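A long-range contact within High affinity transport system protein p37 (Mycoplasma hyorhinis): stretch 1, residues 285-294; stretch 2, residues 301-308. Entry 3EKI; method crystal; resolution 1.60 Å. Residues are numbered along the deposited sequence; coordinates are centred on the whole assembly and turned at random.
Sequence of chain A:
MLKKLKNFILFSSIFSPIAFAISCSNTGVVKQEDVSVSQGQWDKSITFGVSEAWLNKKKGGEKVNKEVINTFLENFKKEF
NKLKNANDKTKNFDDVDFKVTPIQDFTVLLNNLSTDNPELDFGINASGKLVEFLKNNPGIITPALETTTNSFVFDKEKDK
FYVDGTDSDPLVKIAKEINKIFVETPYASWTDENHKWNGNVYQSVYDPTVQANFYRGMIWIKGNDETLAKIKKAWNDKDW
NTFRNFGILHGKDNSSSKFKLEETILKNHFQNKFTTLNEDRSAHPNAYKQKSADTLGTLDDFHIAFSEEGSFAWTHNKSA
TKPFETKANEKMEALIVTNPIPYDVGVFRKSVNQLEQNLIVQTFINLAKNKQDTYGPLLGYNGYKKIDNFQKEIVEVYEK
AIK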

# COMPACT_ATOMS: atom_id res chain seq x y z
N PRO A 285 16.29 -15.84 -16.31
CA PRO A 285 14.84 -15.87 -16.18
C PRO A 285 14.25 -16.89 -15.23
O PRO A 285 13.14 -16.68 -14.71
CB PRO A 285 14.36 -16.21 -17.61
CG PRO A 285 15.53 -16.88 -18.27
CD PRO A 285 16.74 -16.25 -17.66
N ASN A 286 14.91 -18.01 -15.01
CA ASN A 286 14.43 -19.04 -14.11
C ASN A 286 14.68 -18.68 -12.65
O ASN A 286 14.25 -19.41 -11.75
CB ASN A 286 15.07 -20.39 -14.43
CG ASN A 286 14.37 -21.02 -15.63
OD1 ASN A 286 13.15 -21.21 -15.62
ND2 ASN A 286 15.14 -21.36 -16.65
N ALA A 287 15.35 -17.57 -12.41
CA ALA A 287 15.61 -17.10 -11.05
C ALA A 287 14.52 -16.17 -10.55
O ALA A 287 14.59 -15.61 -9.45
CB ALA A 287 16.96 -16.42 -11.02
N TYR A 288 13.49 -15.93 -11.34
CA TYR A 288 12.43 -14.99 -11.02
C TYR A 288 11.06 -15.54 -11.37
O TYR A 288 10.92 -16.24 -12.37
CB TYR A 288 12.62 -13.71 -11.84
CG TYR A 288 13.81 -12.89 -11.49
CD1 TYR A 288 15.05 -13.08 -12.08
CD2 TYR A 288 13.69 -11.88 -10.53
CE1 TYR A 288 16.15 -12.30 -11.73
CE2 TYR A 288 14.77 -11.11 -10.19
CZ TYR A 288 15.99 -11.31 -10.78
OH TYR A 288 17.03 -10.50 -10.39
N LYS A 289 10.07 -15.20 -10.56
CA LYS A 289 8.69 -15.58 -10.82
C LYS A 289 7.75 -14.56 -10.20
O LYS A 289 8.00 -14.05 -9.11
CB LYS A 289 8.39 -16.97 -10.28
CG LYS A 289 7.04 -17.52 -10.70
CD LYS A 289 6.82 -18.90 -10.08
CE LYS A 289 7.62 -19.94 -10.87
NZ LYS A 289 6.90 -20.20 -12.16
N GLN A 290 6.66 -14.26 -10.91
CA GLN A 290 5.70 -13.29 -10.40
C GLN A 290 4.60 -13.99 -9.63
O GLN A 290 3.71 -14.64 -10.21
CB GLN A 290 5.12 -12.42 -11.53
CG GLN A 290 4.25 -11.27 -11.03
CD GLN A 290 3.33 -10.67 -12.07
OE1 GLN A 290 3.79 -10.17 -13.09
NE2 GLN A 290 2.03 -10.71 -11.83
N LYS A 291 4.67 -13.88 -8.31
CA LYS A 291 3.75 -14.53 -7.39
C LYS A 291 3.74 -13.77 -6.06
O LYS A 291 4.73 -13.14 -5.71
CB LYS A 291 4.14 -15.97 -7.07
CG LYS A 291 4.29 -16.95 -8.20
CD LYS A 291 3.05 -17.78 -8.45
CE LYS A 291 2.79 -18.77 -7.33
NZ LYS A 291 1.46 -19.42 -7.54
N SER A 292 2.63 -13.86 -5.33
CA SER A 292 2.53 -13.26 -4.01
C SER A 292 3.46 -13.96 -3.02
O SER A 292 3.59 -15.17 -3.07
CB SER A 292 1.08 -13.35 -3.52
OG SER A 292 0.95 -12.85 -2.20
N ALA A 293 4.06 -13.20 -2.12
CA ALA A 293 4.94 -13.74 -1.10
C ALA A 293 4.22 -14.76 -0.23
O ALA A 293 4.83 -15.69 0.30
CB ALA A 293 5.53 -12.61 -0.29
N ASP A 294 2.89 -14.67 -0.09
CA ASP A 294 2.30 -15.67 0.81
C ASP A 294 2.25 -17.05 0.17
O ASP A 294 1.84 -17.99 0.88
CB ASP A 294 0.95 -15.24 1.34
CG ASP A 294 -0.12 -14.96 0.33
OD1 ASP A 294 -0.00 -15.37 -0.84
OD2 ASP A 294 -1.13 -14.30 0.70
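Stretch 2 301-308: DFHIAFSE

Two segments can pack closely without sharing a single direct hydrogen bond, and stretch 2 of p37 lies on stretch 1 in this way, touching it at two separate places. The stretches run in broadly the same sense, Phe302 falling near Ala287 (CA to CA 7.7 Å) and Ala305 near Ala293 (CA to CA 5.2 Å). At the first, Phe302, still in extended loop before the strand of residues 304-308, points its CA-CB bond toward stretch 1. With chi1 at -69° (m) and chi2 at -91°, its ring reaches the backbone where a 3-10 segment gives way to a short strand: Phe302 CZ lies 3.7 Å from Asn286 O, and Phe302 CE1 lies 3.7 Å from Tyr288 C. Lys289 covers one face, its CB 4.1 Å from the Phe302 ring centroid in a CH-pi contact. Its chain starts t, t and then bends through two m torsions; CE passes 3.6 Å from Phe302 CE2, while the end leads away.

The second site is built on small side chains. Ala305 and Ser307, alternate residues of the strand, both point toward stretch 1, whereas Phe306 between them points away. Ala293 CB fits here, 3.6 Å from Ala305 CB, 3.7 Å from Ser307 CB and 3.5 Å from Phe306 O. Ser307, chi1 p, donates its hydroxyl to Glu308 O (OG to O, 2.9 Å). Waters supply the polar link: Phe306 O accepts from two, one also donating to Lys291 O, the other accepting from Ala293 N.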

# COMPACT_ATOMS: atom_id res chain seq x y z
N ASP A 301 11.69 -24.12 -5.62
CA ASP A 301 12.82 -23.52 -6.32
C ASP A 301 12.95 -22.01 -6.10
O ASP A 301 13.77 -21.34 -6.73
CB ASP A 301 12.69 -23.79 -7.82
CG ASP A 301 12.73 -25.23 -8.26
OD1 ASP A 301 13.30 -26.09 -7.56
OD2 ASP A 301 12.20 -25.51 -9.35
N PHE A 302 12.14 -21.46 -5.20
CA PHE A 302 12.13 -20.06 -4.83
C PHE A 302 12.28 -19.91 -3.31
O PHE A 302 11.59 -20.61 -2.55
CB PHE A 302 10.85 -19.37 -5.34
CG PHE A 302 10.97 -19.31 -6.87
CD1 PHE A 302 11.56 -18.22 -7.47
CD2 PHE A 302 10.53 -20.37 -7.62
CE1 PHE A 302 11.71 -18.20 -8.84
CE2 PHE A 302 10.68 -20.38 -9.00
CZ PHE A 302 11.31 -19.30 -9.56
N HIS A 303 13.16 -19.00 -2.89
CA HIS A 303 13.43 -18.79 -1.47
C HIS A 303 13.46 -17.34 -1.02
O HIS A 303 13.70 -17.08 0.16
CB HIS A 303 14.80 -19.42 -1.10
CG HIS A 303 14.84 -20.88 -1.43
ND1 HIS A 303 15.17 -21.35 -2.67
CD2 HIS A 303 14.59 -21.98 -0.67
CE1 HIS A 303 15.13 -22.68 -2.68
NE2 HIS A 303 14.77 -23.09 -1.47
N ILE A 304 13.19 -16.40 -1.93
CA ILE A 304 13.14 -14.98 -1.61
C ILE A 304 11.83 -14.42 -2.13
O ILE A 304 11.42 -14.87 -3.21
CB ILE A 304 14.36 -14.27 -2.21
CG1 ILE A 304 15.68 -14.86 -1.67
CG2 ILE A 304 14.31 -12.77 -2.02
CD1 ILE A 304 16.82 -14.67 -2.64
N ALA A 305 11.19 -13.51 -1.41
CA ALA A 305 9.97 -12.91 -1.93
C ALA A 305 9.81 -11.47 -1.48
O ALA A 305 10.22 -11.07 -0.39
CB ALA A 305 8.72 -13.69 -1.52
N PHE A 306 9.19 -10.67 -2.37
CA PHE A 306 8.87 -9.29 -2.05
C PHE A 306 7.41 -9.16 -1.62
O PHE A 306 6.58 -9.83 -2.22
CB PHE A 306 9.10 -8.41 -3.27
CG PHE A 306 10.48 -8.42 -3.88
CD1 PHE A 306 11.57 -8.88 -3.16
CD2 PHE A 306 10.66 -7.93 -5.17
CE1 PHE A 306 12.83 -8.86 -3.75
CE2 PHE A 306 11.90 -7.95 -5.75
CZ PHE A 306 13.00 -8.38 -5.03
N SER A 307 7.17 -8.29 -0.64
CA SER A 307 5.78 -7.96 -0.32
C SER A 307 5.70 -6.62 0.36
O SER A 307 6.70 -6.00 0.73
CB SER A 307 5.15 -9.02 0.59
OG SER A 307 5.58 -8.81 1.92
N GLU A 308 4.45 -6.16 0.53
CA GLU A 308 4.22 -5.05 1.43
C GLU A 308 4.70 -5.41 2.83
O GLU A 308 4.49 -6.54 3.26
CB GLU A 308 2.71 -4.75 1.49
CG GLU A 308 2.00 -4.59 0.17
CD GLU A 308 1.42 -5.87 -0.37
OE1 GLU A 308 0.42 -5.76 -1.14
OE2 GLU A 308 1.93 -6.97 -0.06
O HOH W 1 6.59 -11.83 -4.10
O HOH W 2 3.90 -10.35 -2.56